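PDB 6JQS: DNA-binding response regulator from Paenisporosarcina sp. TG-14, which probably binds DNA through a LuxR-type helix-turn-helix domain and regulates transcription in a spore-forming bacterium. Local coordinates for residues E18-L23 with Q61-L66; S10-R15 with L69-L74. All blocks are in the same frame, centred on the assembly; numbering follows the deposited sequence.

Overall arrangement
From the N terminus the chain runs through the loop at 10-13 into helix 14-24, then through helices 29-36 and 40-54 to helix 59-68 and a C-terminal tail. Contact 2 closes the wide loop, bringing the lead-in 10-15 against the tail 69-74. Contact 1 lies within that span and pairs 18-23 with 61-66, so the two are nested and do not cross. Contact 1 joins the first and last helices in the buried interior; contact 2 joins the segments that flank them nearer the surface. Their centres are 8 Å apart, and they meet where L72 packs on L66 and where Q21 NE2 probably hydrogen-bonds to S73 O.

Contact 1. Residues E18-L23 with Q61-L66; sequences EIFQLL and QAILEL
F20 carries most of this contact, its ring reaching from helix 14-24 to the side of helix 59-68. With CG anti to the carbonyl carbon (chi1 -80°), the ring reaches A62, I63 and L66. L66 comes from one face: its CD1 methyl lies 4.0 Å from the centroid of the F20 ring, 25° off the normal, in a CH-pi contact displaced toward the rim, nearest CG. The two side chains cross at about a right angle, so a single methyl presses on the ring. A62, whose small side chain lets the phenyl approach the helix backbone, sets its CB 3.6 Å from F20 CE1 in an oblique approach. I63 lies at the ring edge, near its plane, with CG1 4.1 Å from F20 CD1.

The two helix segments cross at -109° with their axes 10.4 Å apart, a gap that a large aromatic suits. They are the first and last helices of the four-helix LuxR-type DNA-binding domain, in which helices 29-36 and 40-54 form the helix-turn-helix. T50 of helix 40-54 also touches F20, so the ring sits between three helices.

Toward L23 the packing loosens. The CB of I63 runs along the side of the interface, but its chain turns inward so that CD1 comes within 4.1 Å of L23 CB, the one touch between these two partly exposed residues. L23 also packs on I32 and I47. On the outer, partly exposed side of helix 59-68, E65, which makes no contact with 18-23, forms a salt bridge with R68.

Contact 2. Residues S10-R15 with L69-L74; sequences SLLTGR and LGELSL
S10 opens the contact with its hydroxyl. Its OG, anti to the backbone N (chi1 178°), donates to E71 OE1 at 2.9 Å, meeting that oxygen from 56° out of the carboxylate plane. The same OG accepts from L12 N at 3.2 Å, closing an ST turn that holds the hydroxyl where E71 can accept its proton, a double role that suits serine. E71 reaches it with a chain bent at chi2, and its other oxygen, OE2, forms a salt bridge with R17, so the carboxylate joins loop and helix.

L11 is exposed and touches L69 by methyl tips, CD2 to CD1 at 4.2 Å. L12 slides past E71 in the opposite direction, its CD1 4.0 Å from E71 CB, so the aliphatic part of the acid serves as an apolar partner. T13 is the N-cap of helix 14-24, its OG1 capping a backbone N of the first turn.

On the tail side, G70 ends helix 59-68 in a Schellman motif, whose positive phi (79°) glycine adopts easily, and E71 follows directly. L12 also packs on L66 of helix 59-68 and T50 of helix 40-54, which places the contact over the junction of these two helices with helix 14-24.

Contact 1. Residues E18-L23 with Q61-L66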
loop_
_atom_site.group_PDB
_atom_site.type_symbol
_atom_site.label_atom_id
_atom_site.label_comp_id
_atom_site.label_asym_id
_atom_site.label_seq_id
_atom_site.Cartn_x
_atom_site.Cartn_y
_atom_site.Cartn_z
ATOM N N GLU A 18 4.826 -3.370 1.657
ATOM C CA GLU A 18 5.655 -3.274 0.430
ATOM C C GLU A 18 4.840 -2.651 -0.697
ATOM O O GLU A 18 5.432 -1.958 -1.524
ATOM C CB GLU A 18 6.111 -4.610 -0.154
ATOM C CG GLU A 18 7.113 -5.399 0.667
ATOM C CD GLU A 18 7.266 -6.792 0.057
ATOM O OE1 GLU A 18 6.736 -7.765 0.638
ATOM O OE2 GLU A 18 7.879 -6.888 -1.032
ATOM N N ILE A 19 3.566 -3.007 -0.840
ATOM C CA ILE A 19 2.731 -2.364 -1.889
ATOM C C ILE A 19 2.678 -0.831 -1.697
ATOM O O ILE A 19 2.797 -0.083 -2.713
ATOM C CB ILE A 19 1.330 -2.986 -1.946
ATOM C CG1 ILE A 19 1.387 -4.415 -2.490
ATOM C CG2 ILE A 19 0.414 -2.071 -2.756
ATOM C CD1 ILE A 19 0.117 -5.240 -2.194
ATOM N N PHE A 20 2.377 -0.358 -0.498
ATOM C CA PHE A 20 2.238 1.088 -0.219
ATOM C C PHE A 20 3.618 1.770 -0.326
ATOM O O PHE A 20 3.622 2.941 -0.745
ATOM C CB PHE A 20 1.556 1.346 1.119
ATOM C CG PHE A 20 0.058 1.221 1.054
ATOM C CD1 PHE A 20 -0.701 2.304 0.676
ATOM C CD2 PHE A 20 -0.575 -0.005 1.172
ATOM C CE1 PHE A 20 -2.067 2.195 0.462
ATOM C CE2 PHE A 20 -1.959 -0.103 0.995
ATOM C CZ PHE A 20 -2.688 0.995 0.638
ATOM N N GLN A 21 4.719 1.132 0.086
ATOM C CA GLN A 21 6.078 1.744 -0.120
ATOM C C GLN A 21 6.329 1.968 -1.615
ATOM O O GLN A 21 6.924 2.973 -1.975
ATOM C CB GLN A 21 7.185 0.893 0.517
ATOM C CG GLN A 21 8.511 1.645 0.590
ATOM C CD GLN A 21 8.418 2.914 1.423
ATOM O OE1 GLN A 21 8.378 2.886 2.644
ATOM N NE2 GLN A 21 8.226 4.035 0.763
ATOM N N LEU A 22 5.845 1.097 -2.501
ATOM C CA LEU A 22 5.980 1.312 -3.954
ATOM C C LEU A 22 5.028 2.375 -4.480
ATOM O O LEU A 22 5.444 3.063 -5.437
ATOM C CB LEU A 22 5.840 -0.019 -4.728
ATOM C CG LEU A 22 6.855 -1.103 -4.345
ATOM C CD1 LEU A 22 6.726 -2.320 -5.258
ATOM C CD2 LEU A 22 8.288 -0.593 -4.398
ATOM N N LEU A 23 3.783 2.496 -3.982
ATOM C CA LEU A 23 2.930 3.640 -4.351
ATOM C C LEU A 23 3.650 4.940 -3.958
ATOM O O LEU A 23 3.680 5.872 -4.705
ATOM C CB LEU A 23 1.585 3.523 -3.638
ATOM C CG LEU A 23 0.672 2.418 -4.168
ATOM C CD1 LEU A 23 -0.509 2.242 -3.223
ATOM C CD2 LEU A 23 0.211 2.737 -5.573
ATOM N N GLN A 61 -4.815 9.347 1.222
ATOM C CA GLN A 61 -5.017 9.419 2.692
ATOM C C GLN A 61 -4.488 8.124 3.339
ATOM O O GLN A 61 -4.012 8.222 4.478
ATOM C CB GLN A 61 -6.489 9.734 3.047
ATOM C CG GLN A 61 -6.903 11.218 2.942
ATOM C CD GLN A 61 -6.024 12.121 3.788
ATOM O OE1 GLN A 61 -5.814 11.885 4.975
ATOM N NE2 GLN A 61 -5.428 13.134 3.183
ATOM N N ALA A 62 -4.557 6.948 2.683
ATOM C CA ALA A 62 -3.927 5.687 3.185
ATOM C C ALA A 62 -2.411 5.896 3.355
ATOM O O ALA A 62 -1.918 5.634 4.442
ATOM C CB ALA A 62 -4.200 4.493 2.307
ATOM N N ILE A 63 -1.715 6.339 2.308
ATOM C CA ILE A 63 -0.255 6.681 2.343
ATOM C C ILE A 63 0.023 7.612 3.535
ATOM O O ILE A 63 0.930 7.299 4.284
ATOM C CB ILE A 63 0.221 7.268 0.992
ATOM C CG1 ILE A 63 0.094 6.211 -0.103
ATOM C CG2 ILE A 63 1.643 7.810 1.060
ATOM C CD1 ILE A 63 0.092 6.704 -1.545
ATOM N N LEU A 64 -0.692 8.728 3.655
ATOM C CA LEU A 64 -0.410 9.764 4.679
ATOM C C LEU A 64 -0.660 9.133 6.047
ATOM O O LEU A 64 0.152 9.411 6.970
ATOM C CB LEU A 64 -1.240 11.029 4.447
ATOM C CG LEU A 64 -0.958 11.758 3.121
ATOM C CD1 LEU A 64 -1.967 12.844 2.887
ATOM C CD2 LEU A 64 0.454 12.331 3.079
ATOM N N GLU A 65 -1.699 8.297 6.201
ATOM C CA GLU A 65 -1.968 7.607 7.506
ATOM C C GLU A 65 -0.803 6.706 7.911
ATOM O O GLU A 65 -0.345 6.803 9.103
ATOM C CB GLU A 65 -3.287 6.831 7.497
ATOM C CG GLU A 65 -4.455 7.726 7.814
ATOM C CD GLU A 65 -4.454 8.331 9.214
ATOM O OE1 GLU A 65 -4.574 7.554 10.213
ATOM O OE2 GLU A 65 -4.324 9.554 9.313
ATOM N N LEU A 66 -0.269 5.961 6.949
ATOM C CA LEU A 66 0.825 4.981 7.159
ATOM C C LEU A 66 2.162 5.736 7.345
ATOM O O LEU A 66 2.970 5.263 8.149
ATOM C CB LEU A 66 0.876 3.980 6.014
ATOM C CG LEU A 66 -0.353 3.081 5.829
ATOM C CD1 LEU A 66 -0.234 2.302 4.540
ATOM C CD2 LEU A 66 -0.514 2.156 7.019
#

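Contact 2. Residues S10-R15 with L69-L74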
loop_
_atom_site.group_PDB
_atom_site.type_symbol
_atom_site.label_atom_id
_atom_site.label_comp_id
_atom_site.label_asym_id
_atom_site.label_seq_id
_atom_site.Cartn_x
_atom_site.Cartn_y
_atom_site.Cartn_z
ATOM N N SER A 10 2.520 -5.391 13.564
ATOM C CA SER A 10 2.110 -4.247 12.707
ATOM C C SER A 10 0.590 -4.281 12.460
ATOM O O SER A 10 -0.059 -5.259 12.877
ATOM C CB SER A 10 2.913 -4.269 11.424
ATOM O OG SER A 10 2.532 -3.217 10.552
ATOM N N LEU A 11 0.048 -3.232 11.839
ATOM C CA LEU A 11 -1.380 -3.102 11.420
ATOM C C LEU A 11 -1.518 -3.662 9.999
ATOM O O LEU A 11 -2.639 -4.009 9.602
ATOM C CB LEU A 11 -1.776 -1.621 11.472
ATOM C CG LEU A 11 -3.234 -1.291 11.792
ATOM C CD1 LEU A 11 -3.757 -2.118 12.961
ATOM C CD2 LEU A 11 -3.387 0.200 12.072
ATOM N N LEU A 12 -0.398 -3.733 9.277
ATOM C CA LEU A 12 -0.289 -4.287 7.902
ATOM C C LEU A 12 0.552 -5.556 7.933
ATOM O O LEU A 12 1.502 -5.632 8.752
ATOM C CB LEU A 12 0.450 -3.327 6.968
ATOM C CG LEU A 12 0.139 -1.844 7.064
ATOM C CD1 LEU A 12 1.338 -1.046 6.565
ATOM C CD2 LEU A 12 -1.107 -1.532 6.256
ATOM N N THR A 13 0.315 -6.427 6.958
ATOM C CA THR A 13 1.249 -7.505 6.568
ATOM C C THR A 13 2.425 -6.842 5.861
ATOM O O THR A 13 2.232 -5.669 5.414
ATOM C CB THR A 13 0.566 -8.542 5.656
ATOM O OG1 THR A 13 0.425 -7.976 4.349
ATOM C CG2 THR A 13 -0.786 -8.964 6.191
ATOM N N GLY A 14 3.566 -7.544 5.831
ATOM C CA GLY A 14 4.756 -7.238 5.028
ATOM C C GLY A 14 4.383 -6.942 3.582
ATOM O O GLY A 14 4.953 -6.012 2.974
ATOM N N ARG A 15 3.450 -7.709 3.014
ATOM C CA ARG A 15 3.080 -7.530 1.591
ATOM C C ARG A 15 2.404 -6.170 1.422
ATOM O O ARG A 15 2.818 -5.493 0.511
ATOM C CB ARG A 15 2.195 -8.672 1.090
ATOM C CG ARG A 15 1.729 -8.455 -0.336
ATOM C CD ARG A 15 1.484 -9.764 -1.046
ATOM N NE ARG A 15 2.717 -10.374 -1.542
ATOM C CZ ARG A 15 2.788 -11.631 -1.985
ATOM N NH1 ARG A 15 3.940 -12.131 -2.414
ATOM N NH2 ARG A 15 1.704 -12.393 -1.976
ATOM N N LEU A 69 1.940 6.892 10.960
ATOM C CA LEU A 69 2.072 5.731 11.890
ATOM C C LEU A 69 3.502 5.180 11.908
ATOM O O LEU A 69 3.707 4.198 12.622
ATOM C CB LEU A 69 1.138 4.597 11.458
ATOM C CG LEU A 69 -0.350 4.776 11.754
ATOM C CD1 LEU A 69 -1.133 3.638 11.121
ATOM C CD2 LEU A 69 -0.638 4.831 13.235
ATOM N N GLY A 70 4.401 5.686 11.071
ATOM C CA GLY A 70 5.798 5.226 10.970
ATOM C C GLY A 70 5.953 3.945 10.165
ATOM O O GLY A 70 7.050 3.397 10.180
ATOM N N GLU A 71 4.932 3.524 9.401
ATOM C CA GLU A 71 4.982 2.276 8.606
ATOM C C GLU A 71 5.680 2.426 7.260
ATOM O O GLU A 71 6.057 1.387 6.678
ATOM C CB GLU A 71 3.560 1.757 8.354
ATOM C CG GLU A 71 2.957 1.153 9.584
ATOM C CD GLU A 71 3.646 -0.114 10.104
ATOM O OE1 GLU A 71 3.289 -0.543 11.216
ATOM O OE2 GLU A 71 4.562 -0.655 9.428
ATOM N N LEU A 72 5.762 3.635 6.716
ATOM C CA LEU A 72 6.376 3.892 5.401
ATOM C C LEU A 72 7.463 4.967 5.600
ATOM O O LEU A 72 7.310 5.766 6.502
ATOM C CB LEU A 72 5.314 4.396 4.416
ATOM C CG LEU A 72 4.123 3.469 4.116
ATOM C CD1 LEU A 72 3.129 4.196 3.208
ATOM C CD2 LEU A 72 4.571 2.188 3.480
ATOM N N SER A 73 8.395 5.057 4.678
ATOM C CA SER A 73 9.292 6.233 4.537
ATOM C C SER A 73 8.881 7.016 3.300
ATOM O O SER A 73 8.471 6.394 2.325
ATOM C CB SER A 73 10.713 5.822 4.402
ATOM O OG SER A 73 10.820 4.815 3.417
ATOM N N LEU A 74 9.190 8.304 3.303
ATOM C CA LEU A 74 8.948 9.245 2.180
ATOM C C LEU A 74 9.769 8.864 0.932
ATOM O O LEU A 74 9.312 9.167 -0.217
ATOM C CB LEU A 74 9.336 10.603 2.764
ATOM C CG LEU A 74 8.427 11.782 2.458
ATOM C CD1 LEU A 74 6.959 11.408 2.416
ATOM C CD2 LEU A 74 8.705 12.900 3.443
#